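Local atomic coordinates of sulfoquinovosidase (Escherichia coli, PDB entry 5AEG), a protein that hydrolyses sulfoquinovosyl diacylglycerides and simple sulfoquinovosides such as sulfoquinovosyl glycerol, releasing sulfoquinovose for breakdown by sulfoglycolysis. Residues L249-Y254 / T567-L572. Residues are numbered along the deposited sequence; the frame is centred on the assembly and turned at random.
Sequences LPDWIY and TLKPYL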
ATOM      1  N   LEU A 249       3.436 -16.839  -0.737  1.00 23.74           N
ATOM      2  CA  LEU A 249       4.827 -16.431  -0.504  1.00 23.77           C
ATOM      3  C   LEU A 249       5.775 -17.620  -0.624  1.00 25.07           C
ATOM      4  O   LEU A 249       5.435 -18.751  -0.245  1.00 25.29           O
ATOM      5  CB  LEU A 249       4.992 -15.845   0.899  1.00 23.19           C
ATOM      6  CG  LEU A 249       4.223 -14.558   1.221  1.00 21.95           C
ATOM      7  CD1 LEU A 249       4.378 -14.144   2.683  1.00 23.61           C
ATOM      8  CD2 LEU A 249       4.717 -13.437   0.352  1.00 24.53           C
ATOM      9  N   PRO A 250       7.004 -17.342  -1.018  1.00 24.44           N
ATOM     10  CA  PRO A 250       7.969 -18.445  -0.937  1.00 24.08           C
ATOM     11  C   PRO A 250       8.134 -18.927   0.437  1.00 25.62           C
ATOM     12  O   PRO A 250       8.085 -18.116   1.397  1.00 23.35           O
ATOM     13  CB  PRO A 250       9.249 -17.853  -1.449  1.00 23.89           C
ATOM     14  CG  PRO A 250       8.835 -16.654  -2.281  1.00 25.33           C
ATOM     15  CD  PRO A 250       7.554 -16.155  -1.690  1.00 24.81           C
ATOM     16  N   ASP A 251       8.407 -20.224   0.549  1.00 25.37           N
ATOM     17  CA  ASP A 251       8.555 -20.893   1.844  1.00 25.93           C
ATOM     18  C   ASP A 251       9.628 -20.272   2.735  1.00 26.49           C
ATOM     19  O   ASP A 251       9.524 -20.296   3.934  1.00 23.93           O
ATOM     20  CB  ASP A 251       8.848 -22.399   1.671  1.00 30.51           C
ATOM     21  CG  ASP A 251       8.590 -23.177   2.975  1.00 29.00           C
ATOM     22  OD1 ASP A 251       7.413 -23.165   3.424  1.00 35.49           O
ATOM     23  OD2 ASP A 251       9.551 -23.617   3.608  1.00 30.82           O
ATOM     24  N   TRP A 252      10.656 -19.710   2.116  1.00 24.09           N
ATOM     25  CA  TRP A 252      11.798 -19.203   2.855  1.00 25.98           C
ATOM     26  C   TRP A 252      11.506 -17.846   3.597  1.00 25.21           C
ATOM     27  O   TRP A 252      12.242 -17.449   4.531  1.00 21.78           O
ATOM     28  CB  TRP A 252      13.047 -19.124   1.948  1.00 24.47           C
ATOM     29  CG  TRP A 252      12.870 -18.262   0.733  1.00 26.11           C
ATOM     30  CD1 TRP A 252      12.557 -18.685  -0.511  1.00 29.74           C
ATOM     31  CD2 TRP A 252      13.018 -16.826   0.647  1.00 25.85           C
ATOM     32  NE1 TRP A 252      12.532 -17.635  -1.365  1.00 25.37           N
ATOM     33  CE2 TRP A 252      12.791 -16.479  -0.685  1.00 25.29           C
ATOM     34  CE3 TRP A 252      13.396 -15.814   1.569  1.00 23.86           C
ATOM     35  CZ2 TRP A 252      12.857 -15.178  -1.139  1.00 26.03           C
ATOM     36  CZ3 TRP A 252      13.478 -14.511   1.131  1.00 25.12           C
ATOM     37  CH2 TRP A 252      13.229 -14.191  -0.223  1.00 25.55           C
ATOM     38  N   ILE A 253      10.437 -17.167   3.195  1.00 24.94           N
ATOM     39  CA  ILE A 253       9.989 -15.930   3.898  1.00 23.75           C
ATOM     40  C   ILE A 253       9.714 -16.142   5.374  1.00 23.65           C
ATOM     41  O   ILE A 253      10.038 -15.300   6.188  1.00 21.40           O
ATOM     42  CB  ILE A 253       8.749 -15.293   3.219  1.00 23.85           C
ATOM     43  CG1 ILE A 253       9.097 -14.842   1.797  1.00 24.00           C
ATOM     44  CG2 ILE A 253       8.303 -14.069   4.036  1.00 21.55           C
ATOM     45  CD1 ILE A 253       9.991 -13.621   1.676  1.00 24.18           C
ATOM     46  N   TYR A 254       9.259 -17.345   5.710  1.00 22.11           N
ATOM     47  CA  TYR A 254       8.933 -17.691   7.071  1.00 22.24           C
ATOM     48  C   TYR A 254      10.120 -18.084   7.943  1.00 21.89           C
ATOM     49  O   TYR A 254       9.950 -18.334   9.164  1.00 23.39           O
ATOM     50  CB  TYR A 254       7.921 -18.860   7.062  1.00 23.26           C
ATOM     51  CG  TYR A 254       6.743 -18.614   6.196  1.00 21.02           C
ATOM     52  CD1 TYR A 254       5.743 -17.791   6.577  1.00 23.31           C
ATOM     53  CD2 TYR A 254       6.600 -19.272   4.999  1.00 25.67           C
ATOM     54  CE1 TYR A 254       4.647 -17.549   5.740  1.00 24.14           C
ATOM     55  CE2 TYR A 254       5.534 -19.041   4.156  1.00 24.61           C
ATOM     56  CZ  TYR A 254       4.559 -18.163   4.553  1.00 27.00           C
ATOM     57  OH  TYR A 254       3.528 -17.928   3.727  1.00 25.42           O
ATOM     58  N   THR A 567       8.562 -19.842  14.767  1.00 23.04           N
ATOM     59  CA  THR A 567       7.672 -20.803  15.414  1.00 24.97           C
ATOM     60  C   THR A 567       6.240 -20.748  14.817  1.00 25.85           C
ATOM     61  O   THR A 567       5.562 -21.788  14.640  1.00 25.99           O
ATOM     62  CB  THR A 567       7.613 -20.588  16.885  1.00 26.92           C
ATOM     63  OG1 THR A 567       8.931 -20.708  17.451  1.00 24.95           O
ATOM     64  CG2 THR A 567       6.650 -21.637  17.576  1.00 25.52           C
ATOM     65  N   LEU A 568       5.798 -19.534  14.444  1.00 21.07           N
ATOM     66  CA  LEU A 568       4.522 -19.368  13.792  1.00 22.72           C
ATOM     67  C   LEU A 568       4.429 -19.806  12.362  1.00 21.76           C
ATOM     68  O   LEU A 568       3.303 -19.787  11.818  1.00 22.11           O
ATOM     69  CB  LEU A 568       4.075 -17.907  13.892  1.00 24.34           C
ATOM     70  CG  LEU A 568       3.887 -17.330  15.282  1.00 25.39           C
ATOM     71  CD1 LEU A 568       3.609 -15.860  15.109  1.00 31.64           C
ATOM     72  CD2 LEU A 568       2.688 -17.961  15.935  1.00 25.26           C
ATOM     73  N   LYS A 569       5.540 -20.203  11.716  1.00 21.19           N
ATOM     74  CA  LYS A 569       5.558 -20.546  10.317  1.00 21.92           C
ATOM     75  C   LYS A 569       4.325 -21.301   9.777  1.00 23.91           C
ATOM     76  O   LYS A 569       3.732 -20.887   8.777  1.00 23.74           O
ATOM     77  CB  LYS A 569       6.831 -21.222   9.895  1.00 22.41           C
ATOM     78  CG  LYS A 569       6.877 -21.794   8.491  1.00 22.54           C
ATOM     79  CD  LYS A 569       8.255 -22.289   8.091  1.00 24.53           C
ATOM     80  CE  LYS A 569       8.302 -22.629   6.620  1.00 23.59           C
ATOM     81  NZ  LYS A 569       9.644 -23.160   6.358  1.00 25.63           N
ATOM     82  N   PRO A 570       3.955 -22.422  10.414  1.00 24.27           N
ATOM     83  CA  PRO A 570       2.889 -23.195   9.758  1.00 24.06           C
ATOM     84  C   PRO A 570       1.550 -22.475   9.831  1.00 20.97           C
ATOM     85  O   PRO A 570       0.725 -22.601   8.926  1.00 23.51           O
ATOM     86  CB  PRO A 570       2.891 -24.559  10.547  1.00 25.47           C
ATOM     87  CG  PRO A 570       3.528 -24.195  11.817  1.00 27.72           C
ATOM     88  CD  PRO A 570       4.571 -23.166  11.518  1.00 23.43           C
ATOM     89  N   TYR A 571       1.350 -21.694  10.875  1.00 21.43           N
ATOM     90  CA  TYR A 571       0.142 -20.917  11.057  1.00 22.65           C
ATOM     91  C   TYR A 571       0.060 -19.780  10.017  1.00 23.59           C
ATOM     92  O   TYR A 571      -0.953 -19.627   9.325  1.00 21.95           O
ATOM     93  CB  TYR A 571       0.089 -20.337  12.464  1.00 22.49           C
ATOM     94  CG  TYR A 571      -1.050 -19.431  12.735  1.00 21.90           C
ATOM     95  CD1 TYR A 571      -2.360 -19.925  12.843  1.00 23.12           C
ATOM     96  CD2 TYR A 571      -0.878 -18.060  12.807  1.00 22.17           C
ATOM     97  CE1 TYR A 571      -3.422 -19.130  13.104  1.00 21.89           C
ATOM     98  CE2 TYR A 571      -1.963 -17.230  13.067  1.00 21.55           C
ATOM     99  CZ  TYR A 571      -3.235 -17.760  13.223  1.00 24.11           C
ATOM    100  OH  TYR A 571      -4.284 -16.924  13.462  1.00 20.51           O
ATOM    101  N   LEU A 572       1.172 -19.049   9.888  1.00 20.75           N
ATOM    102  CA  LEU A 572       1.271 -18.000   8.835  1.00 21.91           C
ATOM    103  C   LEU A 572       1.102 -18.549   7.381  1.00 22.49           C
ATOM    104  O   LEU A 572       0.450 -17.970   6.546  1.00 22.41           O
ATOM    105  CB  LEU A 572       2.603 -17.310   8.945  1.00 21.47           C
ATOM    106  CG  LEU A 572       2.832 -16.487  10.213  1.00 24.70           C
ATOM    107  CD1 LEU A 572       4.248 -15.877  10.289  1.00 25.90           C
ATOM    108  CD2 LEU A 572       1.775 -15.377  10.355  1.00 27.89           C
TER
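Lys569 lies across Tyr254 and reaches Asp251, joining helix 569-582 to the loop that leads into strand 257-260, the first strand of the (beta/alpha)8 TIM barrel of this family 31 glycoside hydrolase. The lysine side chain sets out with CG anti to its own N (chi1 172°) and stays extended to the ammonium group, a shape that carries it past Tyr254 CB to Asp251 in the same loop. Its stem and the Tyr254 side chain cross at about a right angle, with Lys569 CG 3.4 Å from Tyr254 CB and Lys569 CD following close by. Farther out on the tyrosine, ring atom CE1 lies 3.8 Å from Leu572 CB, three residues on from the lysine, the two side chains crossing obliquely, while Val576 continues the apolar contact with the tyrosine. The charged end of the bridge is shared: Asp255 also pairs with the Lys569 ammonium, and Lys573 takes the other carboxylate oxygen, Asp251 OD1, so two lysines grip one aspartate and probably help to fix its rotation. Lys569 NZ donates to Asp251 OD2 at 2.8 Å, approaching on the syn side but 33° out of the carboxylate plane.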